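Local coordinates for probable thiosulfate sulfurtransferase (Thermus thermophilus, PDB 2EG4), which probably transfers sulfur from thiosulfate to acceptors such as cyanide, as a two-domain rhodanese-like protein that also binds zinc, at residues A[203-206]-A[210-213]. Residues are numbered along the deposited sequence; the frame is centred on the assembly and turned at random.
Sequences VLRS and RARN
Arg205, in the last part of helix 195-206, and Arg210, which opens strand 210-213, bring the two backbones nearest, with 6.0 Å between their CA atoms. The chain needs just three residues to turn from helix into strand. Arg205 reaches across to the carbonyl of Ala211. Its chain bends at chi2 (-118°), and the guanidinium arrives side-on, with Ala211 O at its edge and in its plane. Two hydrogen bonds converge on this oxygen: Arg205 NE to Ala211 O, 3.0 Å, lies in the carbonyl plane on a lone pair, whereas Arg205 NH2 to Ala211 O, also 3.0 Å, comes from above that plane. A leucine here has neither donor, so the Ala211 carbonyl would probably lose its tie to the helix. On the buried side, Ala211 CB packs against Leu204 CB at 3.7 Å and is also touched by Leu204 CD1; Val189 and Leu176 extend this apolar cluster. Arg212, its CB directed away from the helix, salt-bridges Glu127 and hydrogen-bonds Leu122 O through NH2. The contact forms the helix-to-strand return of a beta-alpha-beta unit, in which 210-213 is an outermost strand of the parallel sheet in the second rhodanese-like domain.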
ATOM      1  N   VAL A 203      -0.574  -3.326  -9.044  1.00 20.86           N
ATOM      2  CA  VAL A 203      -0.322  -3.523 -10.464  1.00 21.98           C
ATOM      3  C   VAL A 203      -0.246  -5.014 -10.755  1.00 23.65           C
ATOM      4  O   VAL A 203      -0.922  -5.519 -11.661  1.00 25.98           O
ATOM      5  CB  VAL A 203       1.014  -2.886 -10.906  1.00 20.75           C
ATOM      6  CG1 VAL A 203       1.344  -3.304 -12.360  1.00 20.65           C
ATOM      7  CG2 VAL A 203       0.920  -1.371 -10.805  1.00 23.21           C
ATOM      8  N   LEU A 204       0.571  -5.722  -9.976  1.00 23.29           N
ATOM      9  CA  LEU A 204       0.733  -7.154 -10.185  1.00 22.88           C
ATOM     10  C   LEU A 204      -0.590  -7.894 -10.032  1.00 25.70           C
ATOM     11  O   LEU A 204      -0.901  -8.785 -10.825  1.00 26.09           O
ATOM     12  CB  LEU A 204       1.773  -7.727  -9.215  1.00 21.56           C
ATOM     13  CG  LEU A 204       3.230  -7.368  -9.513  1.00 22.77           C
ATOM     14  CD1 LEU A 204       4.145  -7.906  -8.430  1.00 27.14           C
ATOM     15  CD2 LEU A 204       3.632  -7.960 -10.867  1.00 24.80           C
ATOM     16  N   ARG A 205      -1.365  -7.540  -9.010  1.00 24.08           N
ATOM     17  CA  ARG A 205      -2.648  -8.192  -8.784  1.00 27.35           C
ATOM     18  C   ARG A 205      -3.575  -7.994  -9.975  1.00 28.98           C
ATOM     19  O   ARG A 205      -4.311  -8.915 -10.361  1.00 28.60           O
ATOM     20  CB  ARG A 205      -3.300  -7.663  -7.494  1.00 30.02           C
ATOM     21  CG  ARG A 205      -2.632  -8.213  -6.237  1.00 31.23           C
ATOM     22  CD  ARG A 205      -3.584  -9.035  -5.392  1.00 37.63           C
ATOM     23  NE  ARG A 205      -2.868  -9.896  -4.451  1.00 39.79           N
ATOM     24  CZ  ARG A 205      -3.457 -10.752  -3.623  1.00 40.67           C
ATOM     25  NH1 ARG A 205      -4.786 -10.866  -3.612  1.00 40.65           N
ATOM     26  NH2 ARG A 205      -2.723 -11.494  -2.802  1.00 40.63           N
ATOM     27  N   SER A 206      -3.531  -6.810 -10.576  1.00 28.12           N
ATOM     28  CA  SER A 206      -4.386  -6.541 -11.726  1.00 31.86           C
ATOM     29  C   SER A 206      -3.949  -7.377 -12.927  1.00 34.32           C
ATOM     30  O   SER A 206      -4.733  -7.580 -13.856  1.00 36.67           O
ATOM     31  CB  SER A 206      -4.359  -5.062 -12.103  1.00 30.45           C
ATOM     32  OG  SER A 206      -3.150  -4.705 -12.751  1.00 32.85           O
ATOM     33  N   ARG A 210      -0.192 -13.298  -7.865  1.00 27.68           N
ATOM     34  CA  ARG A 210      -0.533 -13.317  -6.449  1.00 27.68           C
ATOM     35  C   ARG A 210       0.539 -12.591  -5.638  1.00 25.18           C
ATOM     36  O   ARG A 210       1.361 -13.198  -4.930  1.00 24.45           O
ATOM     37  CB  ARG A 210      -0.706 -14.762  -5.978  1.00 30.45           C
ATOM     38  CG  ARG A 210      -1.941 -15.436  -6.598  1.00 33.60           C
ATOM     39  CD  ARG A 210      -2.020 -16.923  -6.269  1.00 35.64           C
ATOM     40  NE  ARG A 210      -3.100 -17.577  -7.006  1.00 40.13           N
ATOM     41  CZ  ARG A 210      -3.143 -18.882  -7.267  1.00 39.54           C
ATOM     42  NH1 ARG A 210      -2.163 -19.677  -6.852  1.00 35.62           N
ATOM     43  NH2 ARG A 210      -4.154 -19.392  -7.959  1.00 39.91           N
ATOM     44  N   ALA A 211       0.529 -11.273  -5.753  1.00 23.75           N
ATOM     45  CA  ALA A 211       1.495 -10.452  -5.031  1.00 22.08           C
ATOM     46  C   ALA A 211       1.063 -10.217  -3.572  1.00 22.24           C
ATOM     47  O   ALA A 211      -0.115 -10.053  -3.282  1.00 21.92           O
ATOM     48  CB  ALA A 211       1.669  -9.120  -5.746  1.00 23.41           C
ATOM     49  N   ARG A 212       2.034 -10.220  -2.663  1.00 19.51           N
ATOM     50  CA  ARG A 212       1.788 -10.001  -1.232  1.00 19.79           C
ATOM     51  C   ARG A 212       2.794  -8.940  -0.831  1.00 18.13           C
ATOM     52  O   ARG A 212       3.955  -8.999  -1.232  1.00 18.81           O
ATOM     53  CB  ARG A 212       2.057 -11.268  -0.426  1.00 22.38           C
ATOM     54  CG  ARG A 212       1.135 -12.425  -0.729  1.00 30.31           C
ATOM     55  CD  ARG A 212       1.650 -13.654   0.006  1.00 32.89           C
ATOM     56  NE  ARG A 212       1.627 -13.456   1.450  1.00 34.68           N
ATOM     57  CZ  ARG A 212       2.128 -14.316   2.332  1.00 38.99           C
ATOM     58  NH1 ARG A 212       2.700 -15.439   1.916  1.00 37.75           N
ATOM     59  NH2 ARG A 212       2.050 -14.058   3.631  1.00 39.96           N
ATOM     60  N   ASN A 213       2.354  -7.988  -0.012  1.00 17.94           N
ATOM     61  CA  ASN A 213       3.165  -6.837   0.380  1.00 17.59           C
ATOM     62  C   ASN A 213       3.814  -6.960   1.750  1.00 18.14           C
ATOM     63  O   ASN A 213       3.119  -7.145   2.740  1.00 16.00           O
ATOM     64  CB  ASN A 213       2.239  -5.594   0.350  1.00 18.65           C
ATOM     65  CG  ASN A 213       2.986  -4.250   0.426  1.00 18.64           C
ATOM     66  OD1 ASN A 213       2.383  -3.201   0.755  1.00 19.20           O
ATOM     67  ND2 ASN A 213       4.242  -4.252   0.093  1.00 16.02           N
TER